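Side-chain contacts in methionine gamma-lyase (Trichomonas vaginalis, PDB 1E5E), which belongs to the Cys/Met metabolism family of pyridoxal-phosphate-dependent enzymes and is assembled here from four copies of one chain: residues Thr334-Leu339 against Glu343-His348; Lys325-Leu330 against Gly370-Ser375; Met272-Tyr277 against Ser310-Ile315. All coordinates share one frame; numbering follows the deposited sequence.

Contact 1. Residues Thr334-Leu339 against Glu343-His348. With PPJ (N-(hydroxy{3-hydroxy-2-methyl-5-[(phosphonooxy)methyl]pyridin-4-yl}methyl)norvaline), chain C.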
loop_
_atom_site.group_PDB
_atom_site.type_symbol
_atom_site.label_atom_id
_atom_site.label_comp_id
_atom_site.label_asym_id
_atom_site.label_seq_id
_atom_site.Cartn_x
_atom_site.Cartn_y
_atom_site.Cartn_z
ATOM N N THR A 334 -4.639 20.271 16.364
ATOM C CA THR A 334 -4.606 18.919 16.882
ATOM C C THR A 334 -3.501 18.705 17.901
ATOM O O THR A 334 -2.370 19.140 17.682
ATOM C CB THR A 334 -4.406 17.926 15.699
ATOM O OG1 THR A 334 -5.557 18.049 14.832
ATOM C CG2 THR A 334 -4.352 16.488 16.186
ATOM N N LEU A 335 -3.867 18.133 19.039
ATOM C CA LEU A 335 -2.940 17.872 20.137
ATOM C C LEU A 335 -2.264 16.523 19.933
ATOM O O LEU A 335 -2.857 15.480 20.159
ATOM C CB LEU A 335 -3.770 17.810 21.432
ATOM C CG LEU A 335 -3.021 17.510 22.714
ATOM C CD1 LEU A 335 -1.947 18.560 22.983
ATOM C CD2 LEU A 335 -4.013 17.480 23.895
ATOM N N ALA A 336 -1.022 16.522 19.546
ATOM C CA ALA A 336 -0.252 15.326 19.284
ATOM C C ALA A 336 1.178 15.759 19.043
ATOM O O ALA A 336 1.349 16.942 18.694
ATOM C CB ALA A 336 -0.816 14.739 17.952
ATOM N N VAL A 337 2.171 14.894 19.136
ATOM C CA VAL A 337 3.533 15.322 18.826
ATOM C C VAL A 337 3.712 15.176 17.306
ATOM O O VAL A 337 2.760 14.838 16.603
ATOM C CB VAL A 337 4.582 14.562 19.629
ATOM C CG1 VAL A 337 4.299 14.739 21.135
ATOM C CG2 VAL A 337 4.552 13.059 19.299
ATOM N N SER A 338 4.915 15.402 16.802
ATOM C CA SER A 338 5.201 15.466 15.398
ATOM C C SER A 338 4.916 16.885 14.890
ATOM O O SER A 338 4.455 17.730 15.661
ATOM C CB SER A 338 4.443 14.450 14.500
ATOM O OG SER A 338 5.296 14.274 13.360
ATOM N N LEU A 339 5.089 17.108 13.588
ATOM C CA LEU A 339 4.934 18.446 13.029
ATOM C C LEU A 339 5.066 18.350 11.526
ATOM O O LEU A 339 5.383 17.272 11.011
ATOM C CB LEU A 339 6.114 19.338 13.577
ATOM C CG LEU A 339 7.546 18.830 13.338
ATOM C CD1 LEU A 339 8.388 19.719 12.406
ATOM C CD2 LEU A 339 8.308 18.672 14.649
ATOM N N GLU A 343 -2.219 19.321 8.476
ATOM C CA GLU A 343 -3.030 19.777 9.595
ATOM C C GLU A 343 -2.103 20.374 10.673
ATOM O O GLU A 343 -0.981 19.912 10.874
ATOM C CB GLU A 343 -3.868 18.656 10.151
ATOM C CG GLU A 343 -3.036 17.817 11.086
ATOM C CD GLU A 343 -2.625 16.523 10.454
ATOM O OE1 GLU A 343 -1.766 16.505 9.540
ATOM O OE2 GLU A 343 -3.276 15.579 11.020
ATOM N N SER A 344 -2.601 21.390 11.361
ATOM C CA SER A 344 -1.826 22.070 12.385
ATOM C C SER A 344 -1.743 21.219 13.658
ATOM O O SER A 344 -2.745 20.650 14.075
ATOM C CB SER A 344 -2.486 23.418 12.693
ATOM O OG SER A 344 -2.466 24.279 11.576
ATOM N N LEU A 345 -0.538 21.117 14.201
ATOM C CA LEU A 345 -0.307 20.245 15.358
ATOM C C LEU A 345 0.239 21.085 16.515
ATOM O O LEU A 345 1.063 21.970 16.253
ATOM C CB LEU A 345 0.690 19.113 15.029
ATOM C CG LEU A 345 0.172 18.046 14.042
ATOM C CD1 LEU A 345 1.271 17.059 13.623
ATOM C CD2 LEU A 345 -0.992 17.269 14.649
ATOM N N ILE A 346 -0.012 20.708 17.761
ATOM C CA ILE A 346 0.482 21.469 18.890
ATOM C C ILE A 346 0.842 20.562 20.052
ATOM O O ILE A 346 0.081 19.619 20.267
ATOM C CB ILE A 346 -0.572 22.514 19.339
ATOM C CG1 ILE A 346 0.067 23.611 20.215
ATOM C CG2 ILE A 346 -1.779 21.900 20.031
ATOM C CD1 ILE A 346 -0.940 24.720 20.494
ATOM N N GLN A 347 1.804 20.907 20.899
ATOM C CA GLN A 347 2.181 20.045 22.020
ATOM C C GLN A 347 2.964 20.838 23.073
ATOM O O GLN A 347 3.324 22.000 22.849
ATOM C CB GLN A 347 3.044 18.867 21.557
ATOM C CG GLN A 347 4.367 19.225 20.877
ATOM C CD GLN A 347 5.516 18.941 21.840
ATOM O OE1 GLN A 347 5.369 18.237 22.844
ATOM N NE2 GLN A 347 6.666 19.523 21.524
ATOM N N HIS A 348 3.268 20.144 24.168
ATOM C CA HIS A 348 3.891 20.802 25.319
ATOM C C HIS A 348 5.231 20.137 25.556
ATOM O O HIS A 348 5.260 19.035 26.113
ATOM C CB HIS A 348 2.924 20.629 26.512
ATOM C CG HIS A 348 3.526 21.159 27.786
ATOM N ND1 HIS A 348 4.177 20.361 28.706
ATOM C CD2 HIS A 348 3.650 22.442 28.235
ATOM C CE1 HIS A 348 4.621 21.109 29.702
ATOM N NE2 HIS A 348 4.298 22.372 29.442
HETATM N N1 PPJ C . 15.099 15.602 14.135
HETATM C C2 PPJ C . 14.182 16.537 14.459
HETATM C C6 PPJ C . 14.884 14.286 14.416
HETATM C C2A PPJ C . 14.442 17.909 14.621
HETATM C C3 PPJ C . 12.943 16.049 14.922
HETATM O O3 PPJ C . 12.124 16.968 15.359
HETATM C C4 PPJ C . 12.641 14.687 15.013
HETATM C C4A PPJ C . 11.356 14.309 15.505
HETATM C C5 PPJ C . 13.652 13.746 14.819
HETATM N N PPJ C . 10.609 15.083 16.314
HETATM C C5A PPJ C . 13.436 12.334 14.717
HETATM O OP4 PPJ C . 12.865 12.073 13.587
HETATM P P PPJ C . 11.960 10.763 13.639
HETATM O OP1 PPJ C . 11.446 10.570 12.143
HETATM O OP2 PPJ C . 10.786 10.994 14.639
HETATM O OP3 PPJ C . 12.795 9.485 14.090
HETATM C CA PPJ C . 9.342 14.786 16.722
HETATM C CB PPJ C . 8.974 13.447 17.204
HETATM C C PPJ C . 8.753 15.808 17.526
HETATM C CG PPJ C . 9.491 12.887 18.479
HETATM C CD PPJ C . 8.455 13.005 19.494
HETATM O O PPJ C . 9.481 16.823 17.827
HETATM O OXT PPJ C . 7.459 15.986 17.557
HETATM O O HOH W 1 -5.377 20.061 13.147
#

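Contact 2. Residues Lys325-Leu330 against Gly370-Ser375. With PPJ (N-(hydroxy{3-hydroxy-2-methyl-5-[(phosphonooxy)methyl]pyridin-4-yl}methyl)norvaline), chain C.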
loop_
_atom_site.group_PDB
_atom_site.type_symbol
_atom_site.label_atom_id
_atom_site.label_comp_id
_atom_site.label_asym_id
_atom_site.label_seq_id
_atom_site.Cartn_x
_atom_site.Cartn_y
_atom_site.Cartn_z
ATOM N N LYS A 325 -4.737 24.035 29.951
ATOM C CA LYS A 325 -6.097 24.479 29.682
ATOM C C LYS A 325 -6.249 24.882 28.218
ATOM O O LYS A 325 -7.327 24.714 27.648
ATOM C CB LYS A 325 -6.580 25.614 30.572
ATOM N N LEU A 326 -5.281 25.625 27.691
ATOM C CA LEU A 326 -5.416 26.050 26.295
ATOM C C LEU A 326 -5.387 24.841 25.360
ATOM O O LEU A 326 -6.227 24.748 24.493
ATOM C CB LEU A 326 -4.282 26.997 25.890
ATOM C CG LEU A 326 -4.194 27.341 24.393
ATOM C CD1 LEU A 326 -5.365 28.210 23.972
ATOM C CD2 LEU A 326 -2.848 28.003 24.103
ATOM N N LEU A 327 -4.433 23.918 25.556
ATOM C CA LEU A 327 -4.275 22.768 24.683
ATOM C C LEU A 327 -5.457 21.805 24.782
ATOM O O LEU A 327 -5.922 21.451 23.705
ATOM C CB LEU A 327 -2.953 22.038 24.844
ATOM C CG LEU A 327 -1.782 22.591 23.991
ATOM C CD1 LEU A 327 -1.708 24.111 23.938
ATOM C CD2 LEU A 327 -0.498 22.006 24.563
ATOM N N ASP A 328 -6.058 21.733 25.976
ATOM C CA ASP A 328 -7.242 20.904 26.082
ATOM C C ASP A 328 -8.459 21.578 25.484
ATOM O O ASP A 328 -9.415 20.827 25.329
ATOM C CB ASP A 328 -7.556 20.550 27.551
ATOM C CG ASP A 328 -6.427 19.705 28.108
ATOM O OD1 ASP A 328 -5.502 19.270 27.386
ATOM O OD2 ASP A 328 -6.402 19.459 29.336
ATOM N N ASN A 329 -8.515 22.863 25.177
ATOM C CA ASN A 329 -9.772 23.425 24.667
ATOM C C ASN A 329 -9.747 23.837 23.199
ATOM O O ASN A 329 -10.601 24.546 22.653
ATOM C CB ASN A 329 -10.119 24.597 25.612
ATOM C CG ASN A 329 -10.580 24.052 26.962
ATOM O OD1 ASN A 329 -11.583 23.315 27.036
ATOM N ND2 ASN A 329 -9.792 24.229 28.015
ATOM N N LEU A 330 -8.636 23.506 22.548
ATOM C CA LEU A 330 -8.476 23.793 21.124
ATOM C C LEU A 330 -9.361 22.815 20.339
ATOM O O LEU A 330 -9.399 21.642 20.697
ATOM C CB LEU A 330 -7.017 23.693 20.695
ATOM C CG LEU A 330 -6.157 24.871 21.215
ATOM C CD1 LEU A 330 -4.669 24.591 20.955
ATOM C CD2 LEU A 330 -6.553 26.149 20.506
ATOM N N GLY A 370 6.136 26.529 30.644
ATOM C CA GLY A 370 5.004 27.303 30.112
ATOM C C GLY A 370 5.059 27.314 28.558
ATOM O O GLY A 370 4.227 27.896 27.851
ATOM N N MET A 371 6.069 26.648 28.014
ATOM C CA MET A 371 6.308 26.653 26.585
ATOM C C MET A 371 5.396 25.685 25.816
ATOM O O MET A 371 5.142 24.572 26.247
ATOM C CB MET A 371 7.768 26.320 26.384
ATOM C CG MET A 371 8.253 26.402 24.937
ATOM S SD MET A 371 10.045 26.447 24.972
ATOM C CE MET A 371 10.450 28.146 25.290
ATOM N N ILE A 372 4.835 26.190 24.731
ATOM C CA ILE A 372 3.993 25.441 23.813
ATOM C C ILE A 372 4.620 25.453 22.416
ATOM O O ILE A 372 5.069 26.534 21.990
ATOM C CB ILE A 372 2.598 26.097 23.740
ATOM C CG1 ILE A 372 1.928 25.948 25.099
ATOM C CG2 ILE A 372 1.717 25.448 22.665
ATOM C CD1 ILE A 372 0.734 26.830 25.381
ATOM N N ARG A 373 4.656 24.327 21.707
ATOM C CA ARG A 373 5.203 24.325 20.338
ATOM C C ARG A 373 4.083 24.065 19.326
ATOM O O ARG A 373 3.309 23.116 19.432
ATOM C CB ARG A 373 6.341 23.313 20.200
ATOM C CG ARG A 373 7.088 23.345 18.874
ATOM C CD ARG A 373 7.906 22.052 18.651
ATOM N NE ARG A 373 6.983 20.924 18.401
ATOM C CZ ARG A 373 7.388 19.643 18.307
ATOM N NH1 ARG A 373 8.668 19.321 18.447
ATOM N NH2 ARG A 373 6.491 18.692 18.086
ATOM N N LEU A 374 4.037 24.816 18.232
ATOM C CA LEU A 374 2.963 24.745 17.262
ATOM C C LEU A 374 3.580 24.539 15.881
ATOM O O LEU A 374 4.531 25.271 15.622
ATOM C CB LEU A 374 2.135 26.027 17.250
ATOM C CG LEU A 374 1.087 26.269 16.175
ATOM C CD1 LEU A 374 -0.110 25.319 16.287
ATOM C CD2 LEU A 374 0.620 27.738 16.263
ATOM N N SER A 375 2.951 23.706 15.059
ATOM C CA SER A 375 3.392 23.483 13.712
ATOM C C SER A 375 2.160 23.811 12.863
ATOM O O SER A 375 1.148 23.193 13.141
ATOM C CB SER A 375 3.766 22.006 13.412
ATOM O OG SER A 375 4.362 21.978 12.104
HETATM N N1 PPJ C . 15.099 15.602 14.135
HETATM C C2 PPJ C . 14.182 16.537 14.459
HETATM C C6 PPJ C . 14.884 14.286 14.416
HETATM C C2A PPJ C . 14.442 17.909 14.621
HETATM C C3 PPJ C . 12.943 16.049 14.922
HETATM O O3 PPJ C . 12.124 16.968 15.359
HETATM C C4 PPJ C . 12.641 14.687 15.013
HETATM C C4A PPJ C . 11.356 14.309 15.505
HETATM C C5 PPJ C . 13.652 13.746 14.819
HETATM N N PPJ C . 10.609 15.083 16.314
HETATM C C5A PPJ C . 13.436 12.334 14.717
HETATM O OP4 PPJ C . 12.865 12.073 13.587
HETATM P P PPJ C . 11.960 10.763 13.639
HETATM O OP1 PPJ C . 11.446 10.570 12.143
HETATM O OP2 PPJ C . 10.786 10.994 14.639
HETATM O OP3 PPJ C . 12.795 9.485 14.090
HETATM C CA PPJ C . 9.342 14.786 16.722
HETATM C CB PPJ C . 8.974 13.447 17.204
HETATM C C PPJ C . 8.753 15.808 17.526
HETATM C CG PPJ C . 9.491 12.887 18.479
HETATM C CD PPJ C . 8.455 13.005 19.494
HETATM O O PPJ C . 9.481 16.823 17.827
HETATM O OXT PPJ C . 7.459 15.986 17.557
#

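Contact 3. Residues Met272-Tyr277 against Ser310-Ile315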
loop_
_atom_site.group_PDB
_atom_site.type_symbol
_atom_site.label_atom_id
_atom_site.label_comp_id
_atom_site.label_asym_id
_atom_site.label_seq_id
_atom_site.Cartn_x
_atom_site.Cartn_y
_atom_site.Cartn_z
ATOM N N MET A 272 3.015 33.190 9.715
ATOM C CA MET A 272 3.232 34.618 9.998
ATOM C C MET A 272 1.933 35.192 10.572
ATOM O O MET A 272 2.012 35.911 11.584
ATOM C CB MET A 272 3.697 35.396 8.776
ATOM C CG MET A 272 3.979 36.877 9.036
ATOM S SD MET A 272 5.244 37.183 10.297
ATOM C CE MET A 272 6.758 36.975 9.405
ATOM N N LYS A 273 0.753 34.890 10.007
ATOM C CA LYS A 273 -0.468 35.481 10.542
ATOM C C LYS A 273 -0.764 34.993 11.959
ATOM O O LYS A 273 -1.113 35.804 12.825
ATOM C CB LYS A 273 -1.712 35.181 9.681
ATOM C CG LYS A 273 -1.603 35.811 8.302
ATOM C CD LYS A 273 -2.576 35.233 7.301
ATOM C CE LYS A 273 -2.422 35.974 5.948
ATOM N NZ LYS A 273 -3.322 35.270 4.983
ATOM N N VAL A 274 -0.570 33.696 12.176
ATOM C CA VAL A 274 -0.854 33.133 13.479
ATOM C C VAL A 274 0.126 33.648 14.531
ATOM O O VAL A 274 -0.317 33.973 15.653
ATOM C CB VAL A 274 -0.873 31.597 13.468
ATOM C CG1 VAL A 274 -1.000 31.055 14.868
ATOM C CG2 VAL A 274 -2.026 31.100 12.575
ATOM N N ALA A 275 1.384 33.780 14.151
ATOM C CA ALA A 275 2.361 34.235 15.140
ATOM C C ALA A 275 2.038 35.671 15.544
ATOM O O ALA A 275 2.111 35.958 16.727
ATOM C CB ALA A 275 3.793 34.128 14.619
ATOM N N GLU A 276 1.730 36.534 14.599
ATOM C CA GLU A 276 1.374 37.914 14.863
ATOM C C GLU A 276 0.165 38.007 15.791
ATOM O O GLU A 276 0.193 38.791 16.729
ATOM C CB GLU A 276 1.043 38.696 13.575
ATOM C CG GLU A 276 2.272 38.955 12.730
ATOM C CD GLU A 276 2.246 39.799 11.492
ATOM O OE1 GLU A 276 1.270 40.488 11.132
ATOM O OE2 GLU A 276 3.270 39.874 10.761
ATOM N N TYR A 277 -0.837 37.134 15.601
ATOM C CA TYR A 277 -1.989 37.150 16.482
ATOM C C TYR A 277 -1.601 36.744 17.893
ATOM O O TYR A 277 -2.055 37.343 18.864
ATOM C CB TYR A 277 -3.096 36.196 15.929
ATOM C CG TYR A 277 -4.214 36.123 16.962
ATOM C CD1 TYR A 277 -5.119 37.164 17.053
ATOM C CD2 TYR A 277 -4.348 35.045 17.800
ATOM C CE1 TYR A 277 -6.137 37.141 17.994
ATOM C CE2 TYR A 277 -5.359 34.980 18.746
ATOM C CZ TYR A 277 -6.228 36.050 18.824
ATOM O OH TYR A 277 -7.215 36.045 19.750
ATOM N N SER A 310 6.921 27.234 9.462
ATOM C CA SER A 310 5.568 27.208 10.017
ATOM C C SER A 310 5.599 26.782 11.471
ATOM O O SER A 310 4.502 26.631 11.995
ATOM C CB SER A 310 4.667 26.353 9.127
ATOM O OG SER A 310 4.834 24.977 9.441
ATOM N N MET A 311 6.787 26.743 12.062
ATOM C CA MET A 311 6.934 26.451 13.484
ATOM C C MET A 311 6.801 27.797 14.237
ATOM O O MET A 311 7.364 28.821 13.850
ATOM C CB MET A 311 8.271 25.802 13.883
ATOM C CG MET A 311 8.536 24.433 13.207
ATOM S SD MET A 311 7.182 23.268 13.445
ATOM C CE MET A 311 7.237 22.920 15.168
ATOM N N ILE A 312 6.085 27.760 15.356
ATOM C CA ILE A 312 5.888 28.911 16.206
ATOM C C ILE A 312 6.006 28.400 17.631
ATOM O O ILE A 312 5.246 27.479 17.910
ATOM C CB ILE A 312 4.518 29.582 16.029
ATOM C CG1 ILE A 312 4.256 30.147 14.613
ATOM C CG2 ILE A 312 4.402 30.757 17.018
ATOM C CD1 ILE A 312 2.797 30.638 14.450
ATOM N N THR A 313 6.838 28.968 18.498
ATOM C CA THR A 313 6.824 28.460 19.884
ATOM C C THR A 313 6.415 29.589 20.826
ATOM O O THR A 313 6.826 30.727 20.548
ATOM C CB THR A 313 8.206 27.890 20.224
ATOM O OG1 THR A 313 8.398 26.683 19.461
ATOM C CG2 THR A 313 8.318 27.571 21.711
ATOM N N PHE A 314 5.566 29.365 21.813
ATOM C CA PHE A 314 5.108 30.484 22.618
ATOM C C PHE A 314 4.931 30.011 24.055
ATOM O O PHE A 314 4.879 28.838 24.428
ATOM C CB PHE A 314 3.854 31.198 22.107
ATOM C CG PHE A 314 2.628 30.309 22.026
ATOM C CD1 PHE A 314 2.483 29.374 21.000
ATOM C CD2 PHE A 314 1.610 30.432 22.926
ATOM C CE1 PHE A 314 1.368 28.560 20.919
ATOM C CE2 PHE A 314 0.469 29.622 22.873
ATOM C CZ PHE A 314 0.361 28.687 21.853
ATOM N N ILE A 315 5.008 31.047 24.906
ATOM C CA ILE A 315 4.891 30.836 26.351
ATOM C C ILE A 315 3.741 31.681 26.879
ATOM O O ILE A 315 3.548 32.859 26.536
ATOM C CB ILE A 315 6.218 31.129 27.048
ATOM C CG1 ILE A 315 7.425 30.386 26.478
ATOM C CG2 ILE A 315 6.134 30.846 28.551
ATOM C CD1 ILE A 315 8.773 31.049 26.824
#

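Contact 1. Residues Thr334-Leu339 against Glu343-His348
Thr334 and Leu345 pair across two neighbouring parallel strands, and the backbone bonds set their register. Thr334 N gives its hydrogen to Ser344 O at 3.0 Å, and Ile346 N returns one to Thr334 O at 2.8 Å. Past Leu335 the pairing fades: the bond from Ala336 N to Ile346 O is weak at 3.4 Å, and the chain turns out of the strand.

A water adds a second polar link. Thr334 OG1 sits beside its own backbone N (chi1 -63°), and from there it donates to the water at 2.6 Å. The same water donates to Ser344 O, which thus takes two hydrogens.

Side-chain packing falls on both faces. Thr334 and Leu345 run side by side, with Leu345 CD2 3.6 Å from Thr334 CB; the other methyl, CD1, lies against the backbone, 3.8 Å from Leu339 N. On the opposite face Leu335 and Ile346 both rest on Leu327 of helix 319-328. Farther along, Val337 CG1 makes a van der Waals contact with Gln347 OE1 at 4.0 Å, while the amide nitrogen of Gln347 is held by Thr353.

The loop then meets the bound PPJ. Ser338 N donates to PPJ OXT at 2.7 Å, and Ser338 OG is bonded to Lys209. Val337 O accepts a hydrogen bond from Thr34 of the second subunit, to which Leu335 also bonds by its backbone. This is a parallel strand pair of the C-terminal domain's mixed sheet in a fold-type I PLP enzyme, 334-335 being the outermost strand within this chain and the loop after it forming part of the ligand pocket.

Contact 2. Residues Lys325-Leu330 against Gly370-Ser375
Ile372 points from its strand at helix 319-328 and fits its two branches against two consecutive leucines. Its CD1 methyl meets Leu326 CD2 at 4.0 Å, the two side chains passing at a slant. Leu327 comes from the other direction and slides past it, its CD1 lying 3.9 Å from Ile372 CG2 and equally near Ile372 CD1. With CG1 beside the backbone N (chi1 -66°), Ile372 sends one branch to both leucines and keeps the other for Leu327. Between the two segments, the packing comes down to these three residues; Ile346 of the next strand also touches Ile372. This is helix-on-sheet packing, with helix 319-328 laid on one face of the mixed sheet at strand 371-375, and the strand's other face looks toward the ligand. There Arg373 leaves the strand on the side away from the helix, runs extended through chi2, then bends at chi3 (70°) to present two nitrogens edge-on to the PPJ carboxylate: NH1 donates to O at 2.7 Å and NH2 to OXT at 2.9 Å, both nearly straight. NH1 is also bonded to Asn158. The loose part is the side of 325-330 away from Ile372. Lys325 is modelled no further than CB, Asn329 is exposed, and neither comes near the strand. Asp328 is also remote from the strand; its OD1 accepts a hydrogen bond from Cys40 N of the second subunit.

Contact 3. Residues Met272-Tyr277 against Ser310-Ile315
This is a purely apolar helix-on-sheet contact in the C-terminal domain: Ile312, on strand 311-316 of the mixed sheet, reaches across to Val274 and Ala275 of helix 260-279. The contact is buried but small, about 119 Å² counting both sides, and rests on one strand residue. Ile312 holds CG1 anti to its carbonyl carbon (chi1 -62°), with the chain extended beyond it (chi2 172°), which carries CD1 out to the helix surface. There the methyl meets Val274 CG1 at 3.8 Å, the two side chains crossing at an angle. Ala275 has only its CB to offer, and this small side chain lets the helix come close, the CA atoms of Ala275 and Ile312 being 6.5 Å apart. The helix also has an outward side, where Lys273 and Glu276 are exposed and point away from the strand. Around the contact, Val274 packs on Phe388 of helix 381-396 and Ala275 on Phe292, while Ile312 also touches Leu278, one turn on from Val274. Thr313, the next strand residue, faces the other way and bonds through OG1 to Pro159 O. Ile312 itself is about 14 Å by its side chain from the bound PPJ. The tightest approaches are both made by Ile312 CD1, which lies 3.6 Å from Ala275 CB and 3.5 Å from the backbone atom Ala275 N.

How the contacts relate
All three contacts reach one mixed sheet, in which strands 311-316, 371-375, 345-347 and 334-335 follow in that order. Contacts 1 and 2 lie about 9 Å apart between centres, contacts 2 and 3 about 12 Å, and contacts 1 and 3 about 14 Å. Strand 371-375 is bonded on one edge to 345-347 of contact 1 and on the other to 311-316 of contact 3. Along the chain contact 3 closes first; contact 2 then opens, with contact 1 nested inside its loop. Helices 260-279 and 319-328 cover one face of the sheet; Ser338 and Arg373, from contacts 1 and 2, bind PPJ, so the domain's packed core adjoins the ligand pocket.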